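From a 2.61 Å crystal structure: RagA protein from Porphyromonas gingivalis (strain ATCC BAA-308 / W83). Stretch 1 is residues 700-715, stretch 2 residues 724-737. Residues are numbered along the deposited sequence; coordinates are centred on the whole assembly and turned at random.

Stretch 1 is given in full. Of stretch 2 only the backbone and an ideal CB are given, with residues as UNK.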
# COMPACT_ATOMS: atom_id res chain seq x y z
N VAL A 700 34.50 42.08 7.12
CA VAL A 700 34.11 42.30 5.73
C VAL A 700 34.67 41.14 4.90
O VAL A 700 35.80 40.68 5.15
CB VAL A 700 34.60 43.65 5.17
CG1 VAL A 700 33.77 44.02 3.96
CG2 VAL A 700 34.52 44.74 6.21
N ASP A 701 33.89 40.68 3.93
CA ASP A 701 34.31 39.62 3.03
C ASP A 701 33.83 39.97 1.63
O ASP A 701 32.63 40.02 1.38
CB ASP A 701 33.75 38.27 3.47
CG ASP A 701 34.69 37.51 4.38
OD1 ASP A 701 35.64 36.89 3.85
OD2 ASP A 701 34.49 37.56 5.61
N PHE A 702 34.77 40.22 0.72
CA PHE A 702 34.46 40.41 -0.68
C PHE A 702 34.67 39.09 -1.40
O PHE A 702 35.73 38.47 -1.28
CB PHE A 702 35.34 41.50 -1.30
CG PHE A 702 35.24 41.59 -2.81
CD1 PHE A 702 34.19 42.29 -3.41
CD2 PHE A 702 36.18 40.98 -3.63
CE1 PHE A 702 34.09 42.38 -4.80
CE2 PHE A 702 36.09 41.06 -5.03
CZ PHE A 702 35.04 41.76 -5.61
N TYR A 703 33.67 38.67 -2.17
CA TYR A 703 33.77 37.43 -2.91
C TYR A 703 33.35 37.63 -4.35
O TYR A 703 32.64 38.58 -4.69
CB TYR A 703 32.89 36.35 -2.30
CG TYR A 703 31.43 36.69 -2.38
CD1 TYR A 703 30.66 36.31 -3.47
CD2 TYR A 703 30.81 37.42 -1.37
CE1 TYR A 703 29.33 36.63 -3.56
CE2 TYR A 703 29.48 37.74 -1.44
CZ TYR A 703 28.74 37.34 -2.53
OH TYR A 703 27.41 37.66 -2.60
N VAL A 704 33.78 36.69 -5.20
CA VAL A 704 33.27 36.57 -6.56
C VAL A 704 33.16 35.08 -6.87
O VAL A 704 34.13 34.33 -6.73
CB VAL A 704 34.15 37.27 -7.61
CG1 VAL A 704 35.59 36.81 -7.51
CG2 VAL A 704 33.59 36.99 -9.00
N ARG A 705 31.97 34.67 -7.26
CA ARG A 705 31.59 33.27 -7.38
C ARG A 705 31.11 33.03 -8.80
O ARG A 705 30.28 33.78 -9.32
CB ARG A 705 30.52 32.93 -6.32
CG ARG A 705 29.47 31.94 -6.74
CD ARG A 705 28.48 31.70 -5.62
NE ARG A 705 27.76 30.45 -5.83
CZ ARG A 705 26.59 30.16 -5.29
NH1 ARG A 705 26.01 31.05 -4.49
NH2 ARG A 705 26.01 29.00 -5.53
N THR A 706 31.65 32.00 -9.44
CA THR A 706 31.39 31.75 -10.84
C THR A 706 30.88 30.33 -11.01
O THR A 706 31.44 29.39 -10.44
CB THR A 706 32.65 31.93 -11.67
OG1 THR A 706 33.44 32.99 -11.10
CG2 THR A 706 32.29 32.26 -13.10
N THR A 707 29.83 30.18 -11.80
CA THR A 707 29.28 28.87 -12.12
C THR A 707 29.46 28.56 -13.60
O THR A 707 29.09 29.37 -14.46
CB THR A 707 27.81 28.77 -11.72
OG1 THR A 707 27.63 29.24 -10.38
CG2 THR A 707 27.34 27.33 -11.85
N ASN A 708 30.04 27.39 -13.89
CA ASN A 708 30.30 26.91 -15.24
C ASN A 708 29.83 25.47 -15.35
O ASN A 708 29.62 24.79 -14.35
CB ASN A 708 31.79 27.00 -15.60
CG ASN A 708 32.11 28.26 -16.38
OD1 ASN A 708 32.36 29.31 -15.80
ND2 ASN A 708 32.07 28.16 -17.70
N ASP A 709 29.73 24.99 -16.60
CA ASP A 709 29.04 23.73 -16.90
C ASP A 709 27.64 23.74 -16.27
O ASP A 709 27.16 22.74 -15.72
CB ASP A 709 29.85 22.52 -16.43
CG ASP A 709 31.10 22.30 -17.27
OD1 ASP A 709 31.48 23.23 -17.98
OD2 ASP A 709 31.69 21.20 -17.22
N MET A 710 26.98 24.89 -16.36
CA MET A 710 25.80 25.19 -15.57
C MET A 710 24.69 24.17 -15.82
O MET A 710 24.30 23.92 -16.97
CB MET A 710 25.33 26.61 -15.88
CG MET A 710 23.94 26.94 -15.36
SD MET A 710 23.78 28.69 -14.98
CE MET A 710 24.68 28.68 -13.45
N LEU A 711 24.18 23.58 -14.74
CA LEU A 711 23.08 22.62 -14.86
C LEU A 711 21.80 23.40 -15.08
O LEU A 711 21.20 23.90 -14.13
CB LEU A 711 23.00 21.73 -13.63
CG LEU A 711 23.96 20.56 -13.79
CD1 LEU A 711 24.26 19.84 -12.49
CD2 LEU A 711 23.38 19.61 -14.85
N ILE A 712 21.40 23.54 -16.32
CA ILE A 712 20.14 24.20 -16.64
C ILE A 712 19.15 23.12 -17.02
O ILE A 712 19.45 22.23 -17.83
CB ILE A 712 20.30 25.23 -17.77
CG1 ILE A 712 21.23 26.37 -17.35
CG2 ILE A 712 18.92 25.74 -18.21
CD1 ILE A 712 21.11 27.66 -18.22
N ASP A 713 17.98 23.15 -16.38
CA ASP A 713 16.85 22.34 -16.80
C ASP A 713 16.31 23.03 -18.05
O ASP A 713 15.40 23.86 -18.02
CB ASP A 713 15.82 22.24 -15.68
CG ASP A 713 14.82 21.12 -15.88
OD1 ASP A 713 14.86 20.48 -16.95
OD2 ASP A 713 14.00 20.88 -14.97
N VAL A 714 16.94 22.70 -19.18
CA VAL A 714 16.76 23.51 -20.39
C VAL A 714 15.32 23.41 -20.86
O VAL A 714 14.78 22.29 -20.98
CB VAL A 714 17.74 23.06 -21.48
CG1 VAL A 714 17.29 23.57 -22.83
CG2 VAL A 714 19.17 23.55 -21.17
N PRO A 715 14.64 24.53 -21.09
CA PRO A 715 13.27 24.48 -21.61
C PRO A 715 13.26 23.97 -23.05
O PRO A 715 13.97 24.49 -23.91
CB PRO A 715 12.80 25.95 -21.53
CG PRO A 715 13.83 26.69 -20.69
CD PRO A 715 15.10 25.91 -20.85
N UNK A 724 11.29 19.58 -20.78
CA UNK A 724 12.59 20.08 -20.36
C UNK A 724 13.57 18.93 -20.52
O UNK A 724 13.18 17.80 -20.81
CB UNK A 724 12.56 20.61 -18.92
N UNK A 725 14.85 19.25 -20.36
CA UNK A 725 15.90 18.23 -20.35
C UNK A 725 17.14 18.89 -19.80
O UNK A 725 17.59 19.92 -20.33
CB UNK A 725 16.15 17.64 -21.74
N UNK A 726 17.68 18.33 -18.72
CA UNK A 726 18.87 18.90 -18.12
C UNK A 726 20.05 18.84 -19.10
O UNK A 726 20.18 17.91 -19.89
CB UNK A 726 19.21 18.17 -16.82
N UNK A 727 20.90 19.87 -19.04
CA UNK A 727 22.09 20.00 -19.87
C UNK A 727 23.11 20.85 -19.13
O UNK A 727 22.76 21.74 -18.35
CB UNK A 727 21.75 20.61 -21.23
N UNK A 728 24.39 20.58 -19.37
CA UNK A 728 25.47 21.44 -18.88
C UNK A 728 25.63 22.57 -19.88
O UNK A 728 26.19 22.38 -20.97
CB UNK A 728 26.78 20.67 -18.70
N UNK A 729 25.13 23.74 -19.53
CA UNK A 729 24.86 24.75 -20.54
C UNK A 729 24.80 26.14 -19.90
O UNK A 729 24.22 26.33 -18.83
CB UNK A 729 23.55 24.44 -21.27
N UNK A 730 25.45 27.12 -20.53
CA UNK A 730 25.42 28.46 -20.02
C UNK A 730 26.31 28.66 -18.81
O UNK A 730 27.07 27.79 -18.40
CB UNK A 730 23.98 28.84 -19.67
N UNK A 731 26.21 29.87 -18.24
CA UNK A 731 27.00 30.19 -17.05
C UNK A 731 26.49 31.48 -16.43
O UNK A 731 25.92 32.34 -17.11
CB UNK A 731 28.49 30.31 -17.39
N UNK A 732 26.70 31.59 -15.12
CA UNK A 732 26.34 32.73 -14.30
C UNK A 732 27.57 33.23 -13.57
O UNK A 732 28.69 32.77 -13.81
CB UNK A 732 25.23 32.37 -13.31
N UNK A 733 27.33 34.11 -12.61
CA UNK A 733 28.36 34.80 -11.85
C UNK A 733 27.66 35.55 -10.73
O UNK A 733 26.55 36.08 -10.91
CB UNK A 733 29.18 35.74 -12.73
N UNK A 734 28.29 35.57 -9.56
CA UNK A 734 27.72 36.20 -8.38
C UNK A 734 28.82 36.98 -7.68
O UNK A 734 29.82 36.40 -7.27
CB UNK A 734 27.09 35.17 -7.44
N UNK A 735 28.63 38.29 -7.56
CA UNK A 735 29.65 39.16 -6.98
C UNK A 735 29.00 40.01 -5.91
O UNK A 735 27.93 40.58 -6.13
CB UNK A 735 30.31 40.03 -8.05
N UNK A 736 29.63 40.06 -4.73
CA UNK A 736 28.96 40.66 -3.60
C UNK A 736 29.91 40.89 -2.44
O UNK A 736 31.11 40.59 -2.51
CB UNK A 736 27.79 39.78 -3.15
N UNK A 737 29.33 41.42 -1.35
CA UNK A 737 30.06 41.86 -0.17
C UNK A 737 29.38 41.30 1.08
O UNK A 737 28.16 41.16 1.12
CB UNK A 737 30.14 43.39 -0.11

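Two antiparallel pairings join the stretches, 711-715 with 724-728 and 700-708 with 732-737, so CB directions alternate between the faces of the sheet.

At position 724 the ideal CB lies 3.0 Å from Asp713 OD1, on the face that carries Asp713. So tight a spot beside a carboxylate suits a small donor. The residue is Ser724, whose OG donates to Asp713 OD1 at a very short 2.3 Å.

Position 725, on the face of Val714, would take many side chains. Gln725 binds stretch 1 through its backbone: Val714 N donates to Gln725 O and Gln725 N to Val714 O, both at 3.1 Å.

Position 726 pairs with Asp713, with Leu711 CD2 4.8 Å from its CB. A flat or apolar group could cover this backbone. Tyr726 does so: Asp713 CB sits over the ring face, 3.9 Å from its centroid, and Leu711 CD2 is 4.1 Å from Tyr726 CD1.

At 727 the CB is 3.9 Å from Val714 CG2, which would suit an apolar or a long, flexible chain. Gln727 packs its OE1 3.1 Å from Val714 CG2.

Position 728 has its CB 3.6 Å from Asp709 O, an acceptor at the turn that invites a short donor. Asn728 answers with ND2, bonded to Asp709 O at 3.0 Å.

Position 729 points sideways, near Val714 CG2 and Ile712 CB, so an aliphatic fits; Val729 CG1 lies 4.3 Å from Val714 CG2.

At 730 phi is 75°, which favours glycine, and an ideal CB would be only 3.4 Å from Ile712 CD1. It is Gly730.

The CB of 731 is a tight 3.1 Å from Thr707 O, so a small residue is likely; it is Ser731, its OG bonded elsewhere in the structure.

The CB of 732 lies 3.7 Å from Met710 CE, calling for an apolar chain. Met732 SD meets Met710 CE at 3.4 Å.

Position 733 shares a face with Thr706 and meets no charge in stretch 1, so many types would serve; Lys733 is there.

At 734, between Arg705 O and Tyr703 CE1, a medium-sized chain fits. Asn734 places its CB 4.1 Å from Arg705 CG.

Position 735 faces Val704 and suits beta-branched residues: Thr735 OG1 is 3.5 Å from Val704 CG2.

At 736 an ideal CB would clash with Tyr703 OH at 2.2 Å. Gly736 leaves that room, and its O lies over the Tyr703 ring.

Position 737 borders Val700 and Phe702, apolar neighbours; Val737 CG2 touches Phe702 CD1 at 4.1 Å.

Stretch 2, residues 724-737: SQYQNVGSMKNTGV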
# COMPACT_ATOMS: atom_id res chain seq x y z
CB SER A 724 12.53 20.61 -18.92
OG SER A 724 12.96 19.65 -17.97
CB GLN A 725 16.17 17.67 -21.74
CG GLN A 725 17.42 16.78 -21.80
CD GLN A 725 17.31 15.54 -20.92
OE1 GLN A 725 16.36 14.78 -21.02
NE2 GLN A 725 18.29 15.36 -20.06
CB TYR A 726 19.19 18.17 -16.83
CG TYR A 726 18.74 18.90 -15.60
CD1 TYR A 726 19.29 20.13 -15.26
CD2 TYR A 726 17.77 18.37 -14.76
CE1 TYR A 726 18.90 20.80 -14.12
CE2 TYR A 726 17.37 19.03 -13.61
CZ TYR A 726 17.93 20.25 -13.31
OH TYR A 726 17.54 20.91 -12.18
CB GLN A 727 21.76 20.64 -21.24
CG GLN A 727 21.24 19.66 -22.30
CD GLN A 727 20.37 20.33 -23.35
OE1 GLN A 727 20.14 21.52 -23.30
NE2 GLN A 727 19.87 19.55 -24.29
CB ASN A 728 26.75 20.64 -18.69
CG ASN A 728 26.59 19.53 -17.70
OD1 ASN A 728 26.31 18.39 -18.09
ND2 ASN A 728 26.75 19.84 -16.42
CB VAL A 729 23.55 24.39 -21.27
CG1 VAL A 729 22.88 25.63 -21.78
CG2 VAL A 729 23.84 23.43 -22.42
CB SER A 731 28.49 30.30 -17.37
OG SER A 731 28.70 31.22 -18.41
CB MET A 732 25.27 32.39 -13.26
CG MET A 732 23.91 32.04 -13.77
SD MET A 732 23.01 31.39 -12.36
CE MET A 732 22.79 32.92 -11.43
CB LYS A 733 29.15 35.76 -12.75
CG LYS A 733 30.47 36.28 -12.19
CD LYS A 733 30.89 37.58 -12.92
CE LYS A 733 32.34 37.51 -13.36
NZ LYS A 733 33.09 38.78 -13.12
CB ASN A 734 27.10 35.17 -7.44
CG ASN A 734 25.63 34.96 -7.72
OD1 ASN A 734 24.81 35.82 -7.41
ND2 ASN A 734 25.29 33.83 -8.30
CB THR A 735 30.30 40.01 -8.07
OG1 THR A 735 30.83 39.13 -9.06
CG2 THR A 735 31.42 40.91 -7.49
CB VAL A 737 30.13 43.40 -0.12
CG1 VAL A 737 30.54 43.88 1.25
CG2 VAL A 737 31.12 43.89 -1.17
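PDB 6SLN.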